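Local atomic coordinates of antifungal protein GAFP-1 (Gastrodia elata, PDB entry 1XD5), a protein that probably binds mannose as a monomeric bulb-type lectin of the monocot mannose-binding family and is named for its antifungal activity. Residues 25-31 and 50-54; 89-93 and 105-110. One frame throughout, in Å; residues are numbered along the deposited sequence.

Interaction 1. Residues 25-31 and 50-54; sequences IQNDCNL and SGCVL
The disulfide between Cys-29 and Cys-52 is the covalent centre of this contact, with SG joined to SG at 2.0 Å. Its chi3 of 91° is the relaxed near-perpendicular value, and both sulfurs lie beside their own backbone N, trans to the carbonyl carbon, which lets the bridge span two backbones whose CA atoms are 5.2 Å apart at this point. One tight turn is thereby tied to one strand.

Apolar contacts continue the junction inward. Ile-25 reaches over with both branches: CD1 meets CB of Cys-52 at 3.9 Å, while CG2 rests at 3.9 Å against CB of Leu-54. Farther in, Leu-31 and Leu-54 cross at about a right angle, and methyl meets methyl where CD1 of Leu-31 approaches CD2 of Leu-54 at 3.8 Å.

Polar contacts across the pair are sparse and peripheral. The carbonyl O of Asn-27 receives a weak hydrogen bond from the backbone N of Gly-51 at 3.4 Å, and CA of Ser-50 also lies close to that oxygen. Firmer hydrogen bonds lie within residues 25-31, which include a type I beta turn from Gln-26 to Cys-29. Here OD1 of Asp-28 accepts from Gln-26 NE2 and from Asn-30 N, the latter bond making an Asx turn, and the two donors approach from opposite faces of the carboxylate. OE1 of Gln-26 is hydrogen-bonded to OH of Tyr-34. Gln-26, Asp-28, Asn-30 and Tyr-34 fit the QxDxNxVxY signature, consistent with a mannose site here; the disulfide joins this turn to the neighbouring sheet.

Around the pair, Leu-10 of strand 8-10 meets Ile-25 and Leu-54, Ile-64 of strand 62-66 touches Leu-31 and Cys-52, and Trp-41 of strand 38-42 packs on Leu-31.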
loop_
_atom_site.group_PDB
_atom_site.type_symbol
_atom_site.label_atom_id
_atom_site.label_comp_id
_atom_site.label_asym_id
_atom_site.label_seq_id
_atom_site.Cartn_x
_atom_site.Cartn_y
_atom_site.Cartn_z
ATOM N N ILE A 25 4.062 -2.875 5.410
ATOM C CA ILE A 25 3.175 -2.663 6.551
ATOM C C ILE A 25 3.861 -3.226 7.799
ATOM O O ILE A 25 4.098 -4.429 7.921
ATOM C CB ILE A 25 1.756 -3.245 6.303
ATOM C CG1 ILE A 25 0.864 -3.095 7.547
ATOM C CG2 ILE A 25 1.809 -4.709 5.837
ATOM C CD1 ILE A 25 0.546 -1.635 7.922
ATOM N N GLN A 26 4.212 -2.334 8.712
ATOM C CA GLN A 26 5.056 -2.707 9.830
ATOM C C GLN A 26 4.262 -3.214 11.011
ATOM O O GLN A 26 3.057 -2.971 11.118
ATOM C CB GLN A 26 5.940 -1.529 10.247
ATOM C CG GLN A 26 6.888 -1.090 9.139
ATOM C CD GLN A 26 7.775 0.087 9.519
ATOM O OE1 GLN A 26 8.815 0.289 8.897
ATOM N NE2 GLN A 26 7.372 0.861 10.536
ATOM N N ASN A 27 4.959 -3.921 11.898
ATOM C CA ASN A 27 4.383 -4.371 13.153
ATOM C C ASN A 27 3.889 -3.221 14.038
ATOM O O ASN A 27 3.013 -3.423 14.879
ATOM C CB ASN A 27 5.370 -5.268 13.918
ATOM C CG ASN A 27 4.706 -6.035 15.070
ATOM O OD1 ASN A 27 5.196 -6.016 16.198
ATOM N ND2 ASN A 27 3.596 -6.685 14.795
ATOM N N ASP A 28 4.452 -2.027 13.857
ATOM C CA ASP A 28 3.976 -0.864 14.610
ATOM C C ASP A 28 2.758 -0.200 13.944
ATOM O O ASP A 28 2.295 0.853 14.399
ATOM C CB ASP A 28 5.102 0.151 14.848
ATOM C CG ASP A 28 5.537 0.881 13.578
ATOM O OD1 ASP A 28 5.082 0.529 12.466
ATOM O OD2 ASP A 28 6.363 1.819 13.603
ATOM N N CYS A 29 2.254 -0.833 12.879
ATOM C CA CYS A 29 1.088 -0.369 12.105
ATOM C C CYS A 29 1.324 0.848 11.205
ATOM O O CYS A 29 0.374 1.402 10.636
ATOM C CB CYS A 29 -0.151 -0.163 12.998
ATOM S SG CYS A 29 -0.866 -1.739 13.521
ATOM N N ASN A 30 2.585 1.252 11.064
ATOM C CA ASN A 30 2.946 2.282 10.101
ATOM C C ASN A 30 3.099 1.640 8.738
ATOM O O ASN A 30 3.709 0.576 8.616
ATOM C CB ASN A 30 4.268 2.950 10.501
ATOM C CG ASN A 30 4.339 4.420 10.113
ATOM O OD1 ASN A 30 5.365 5.087 10.350
ATOM N ND2 ASN A 30 3.274 4.941 9.537
ATOM N N LEU A 31 2.536 2.275 7.718
ATOM C CA LEU A 31 2.734 1.845 6.345
ATOM C C LEU A 31 3.801 2.770 5.762
ATOM O O LEU A 31 3.613 3.985 5.714
ATOM C CB LEU A 31 1.428 1.962 5.560
ATOM C CG LEU A 31 1.469 1.662 4.056
ATOM C CD1 LEU A 31 1.944 0.216 3.775
ATOM C CD2 LEU A 31 0.091 1.924 3.441
ATOM N N SER A 50 -1.074 -2.782 16.837
ATOM C CA SER A 50 0.027 -3.622 16.388
ATOM C C SER A 50 -0.512 -4.816 15.590
ATOM O O SER A 50 -1.718 -5.074 15.574
ATOM C CB SER A 50 0.885 -4.082 17.571
ATOM O OG SER A 50 0.159 -4.976 18.388
ATOM N N GLY A 51 0.386 -5.518 14.906
ATOM C CA GLY A 51 -0.001 -6.693 14.148
ATOM C C GLY A 51 -0.918 -6.345 12.993
ATOM O O GLY A 51 -1.852 -7.090 12.700
ATOM N N CYS A 52 -0.645 -5.219 12.337
ATOM C CA CYS A 52 -1.489 -4.753 11.241
ATOM C C CYS A 52 -1.279 -5.511 9.953
ATOM O O CYS A 52 -0.217 -6.071 9.713
ATOM C CB CYS A 52 -1.281 -3.266 10.971
ATOM S SG CYS A 52 -2.188 -2.264 12.152
ATOM N N VAL A 53 -2.311 -5.497 9.123
ATOM C CA VAL A 53 -2.250 -6.067 7.785
ATOM C C VAL A 53 -2.707 -4.998 6.794
ATOM O O VAL A 53 -3.358 -4.022 7.178
ATOM C CB VAL A 53 -3.094 -7.367 7.692
ATOM C CG1 VAL A 53 -2.615 -8.384 8.732
ATOM C CG2 VAL A 53 -4.577 -7.080 7.885
ATOM N N LEU A 54 -2.343 -5.167 5.529
ATOM C CA LEU A 54 -2.690 -4.208 4.510
ATOM C C LEU A 54 -3.559 -4.928 3.486
ATOM O O LEU A 54 -3.123 -5.910 2.893
ATOM C CB LEU A 54 -1.427 -3.641 3.842
ATOM C CG LEU A 54 -1.661 -2.587 2.747
ATOM C CD1 LEU A 54 -2.279 -1.324 3.335
ATOM C CD2 LEU A 54 -0.366 -2.253 1.982
#

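Interaction 2. Residues 89-93 and 105-110; sequences RDRNV and ATHTNV. With SO4 (sulfate ion), chain F.
Arg-91 swings its CG away from its own backbone N (chi1 -152°) and then bends at chi3 (69°), a path that folds the guanidinium back onto Thr-108 and Val-110. NE donates to the carbonyl O of Thr-108 at 2.9 Å, a bond lying in the planes of both groups, and NH2 adds a weak second bond to the same oxygen. Val-110 lays CG1 over one guanidinium face, 3.5 Å from CZ. With one edge and one face so engaged, the rotation of the group is largely fixed. Its outer edge grips a sulfate, probably from the crystallisation liquor: NH1 bonds O4 at 2.8 Å, and NH2 bonds O2. Arg-38 shares the anion, while Asp-35 forms a salt bridge with NH1.

Behind the arginine, hydroxyls relay hydrogen bonds. The backbone N of Val-93 donates to OG1 of Thr-106 at 3.2 Å; that hydroxyl donates to OG1 of Thr-108 at 2.7 Å, which in turn donates to the carbonyl O of Arg-91 at 2.7 Å. OD1 of Asn-92 takes the backbone N of Thr-108 from well above its amide plane, and a water links ND2 of Asn-92 to ND1 of His-107. Backbone bonds finish the seam, from Val-110 N to Asp-90 O and from Thr-106 N to Val-93 O. The buried N of Asn-109 finds no partner.

Asp-90 OD1 closes an Asx turn with Asn-92 N, and Gln-88, Asp-90 and Asn-92 begin another QxDxNxVxY run, consistent with a mannose-site turn of the beta-prism II fold.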
loop_
_atom_site.group_PDB
_atom_site.type_symbol
_atom_site.label_atom_id
_atom_site.label_comp_id
_atom_site.label_asym_id
_atom_site.label_seq_id
_atom_site.Cartn_x
_atom_site.Cartn_y
_atom_site.Cartn_z
ATOM N N ARG A 89 8.921 1.047 -10.779
ATOM C CA ARG A 89 10.350 1.271 -10.910
ATOM C C ARG A 89 10.728 2.757 -10.808
ATOM O O ARG A 89 11.890 3.078 -10.603
ATOM C CB ARG A 89 10.853 0.671 -12.223
ATOM C CG ARG A 89 11.029 -0.850 -12.158
ATOM C CD ARG A 89 11.262 -1.484 -13.512
ATOM N NE ARG A 89 11.436 -2.933 -13.445
ATOM C CZ ARG A 89 12.593 -3.549 -13.219
ATOM N NH1 ARG A 89 13.702 -2.854 -13.010
ATOM N NH2 ARG A 89 12.634 -4.875 -13.189
ATOM N N ASP A 90 9.754 3.656 -10.958
ATOM C CA ASP A 90 10.001 5.089 -10.745
ATOM C C ASP A 90 9.718 5.507 -9.293
ATOM O O ASP A 90 9.664 6.705 -8.985
ATOM C CB ASP A 90 9.195 5.942 -11.730
ATOM C CG ASP A 90 7.697 5.951 -11.418
ATOM O OD1 ASP A 90 7.236 5.106 -10.625
ATOM O OD2 ASP A 90 6.903 6.769 -11.932
ATOM N N ARG A 91 9.539 4.511 -8.418
ATOM C CA ARG A 91 9.324 4.712 -6.975
ATOM C C ARG A 91 7.918 5.184 -6.582
ATOM O O ARG A 91 7.650 5.404 -5.395
ATOM C CB ARG A 91 10.388 5.647 -6.373
ATOM C CG ARG A 91 10.656 5.394 -4.892
ATOM C CD ARG A 91 11.589 6.403 -4.250
ATOM N NE ARG A 91 10.970 7.722 -4.131
ATOM C CZ ARG A 91 11.510 8.748 -3.475
ATOM N NH1 ARG A 91 12.680 8.615 -2.854
ATOM N NH2 ARG A 91 10.878 9.910 -3.440
ATOM N N ASN A 92 7.029 5.360 -7.561
ATOM C CA ASN A 92 5.636 5.686 -7.259
ATOM C C ASN A 92 4.948 4.411 -6.804
ATOM O O ASN A 92 5.287 3.324 -7.267
ATOM C CB ASN A 92 4.897 6.304 -8.469
ATOM C CG ASN A 92 3.825 7.332 -8.054
ATOM O OD1 ASN A 92 3.601 7.560 -6.869
ATOM N ND2 ASN A 92 3.174 7.962 -9.040
ATOM N N VAL A 93 4.017 4.538 -5.865
ATOM C CA VAL A 93 3.201 3.407 -5.440
ATOM C C VAL A 93 1.804 3.788 -5.874
ATOM O O VAL A 93 1.313 4.845 -5.497
ATOM C CB VAL A 93 3.248 3.183 -3.915
ATOM C CG1 VAL A 93 2.396 1.966 -3.511
ATOM C CG2 VAL A 93 4.681 2.975 -3.448
ATOM N N ALA A 105 -2.240 7.225 -5.676
ATOM C CA ALA A 105 -0.782 7.180 -5.718
ATOM C C ALA A 105 -0.196 7.829 -4.476
ATOM O O ALA A 105 -0.826 8.697 -3.868
ATOM C CB ALA A 105 -0.260 7.879 -6.980
ATOM N N THR A 106 1.013 7.414 -4.106
ATOM C CA THR A 106 1.742 8.057 -3.014
ATOM C C THR A 106 2.421 9.325 -3.514
ATOM O O THR A 106 2.824 10.168 -2.709
ATOM C CB THR A 106 2.798 7.116 -2.417
ATOM O OG1 THR A 106 3.577 6.560 -3.482
ATOM C CG2 THR A 106 2.150 5.905 -1.750
ATOM N N HIS A 107 2.541 9.447 -4.841
ATOM C CA HIS A 107 3.245 10.553 -5.490
ATOM C C HIS A 107 4.691 10.616 -5.024
ATOM O O HIS A 107 5.223 11.691 -4.720
ATOM C CB HIS A 107 2.516 11.886 -5.267
ATOM C CG HIS A 107 1.067 11.833 -5.636
ATOM N ND1 HIS A 107 0.640 11.634 -6.931
ATOM C CD2 HIS A 107 -0.050 11.903 -4.877
ATOM C CE1 HIS A 107 -0.681 11.607 -6.958
ATOM N NE2 HIS A 107 -1.124 11.767 -5.723
ATOM N N THR A 108 5.317 9.445 -4.974
ATOM C CA THR A 108 6.713 9.356 -4.598
ATOM C C THR A 108 7.576 9.114 -5.816
ATOM O O THR A 108 8.724 8.728 -5.679
ATOM C CB THR A 108 6.936 8.243 -3.553
ATOM O OG1 THR A 108 6.152 7.084 -3.886
ATOM C CG2 THR A 108 6.434 8.694 -2.192
ATOM N N ASN A 109 7.014 9.341 -7.006
ATOM C CA ASN A 109 7.755 9.192 -8.256
ATOM C C ASN A 109 8.993 10.079 -8.263
ATOM O O ASN A 109 8.950 11.218 -7.802
ATOM C CB ASN A 109 6.884 9.558 -9.453
ATOM C CG ASN A 109 6.212 10.905 -9.285
ATOM O OD1 ASN A 109 5.453 11.114 -8.337
ATOM N ND2 ASN A 109 6.507 11.836 -10.187
ATOM N N VAL A 110 10.094 9.529 -8.752
ATOM C CA VAL A 110 11.318 10.287 -8.958
ATOM C C VAL A 110 11.653 10.225 -10.439
ATOM O O VAL A 110 11.392 9.211 -11.098
ATOM C CB VAL A 110 12.503 9.752 -8.105
ATOM C CG1 VAL A 110 12.238 9.991 -6.631
ATOM C CG2 VAL A 110 12.777 8.269 -8.378
HETATM S S SO4 F . 13.094 12.206 -1.578
HETATM O O1 SO4 F . 13.443 13.371 -2.363
HETATM O O2 SO4 F . 11.656 11.988 -1.669
HETATM O O3 SO4 F . 13.434 12.432 -0.180
HETATM O O4 SO4 F . 13.831 11.053 -2.091
HETATM O O HOH W 1 9.115 12.060 -4.741
HETATM O O HOH W 2 1.539 10.381 -9.241
#

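Read from the N terminus, the chain first turns between strands 21-25 and 31-35, and interaction 1 closes a loop, with 18 residues between its segments, by joining that turn to strand 52-56 of the next four-stranded sheet. Only after this loop is complete does interaction 2 open: with 11 residues between its segments, it joins the turn between strands 84-87 and 93-96 to the tail following edge strand 102-105 of the same sheet. The two loops are in series, neither nested nor crossed, and lie on opposite sides of the chain's centre, their own centres about 21 Å apart. Interaction 1 joins two sheets of the prism; side chains of interaction 2 also rest on strands 21-25, 31-35 and 38-42.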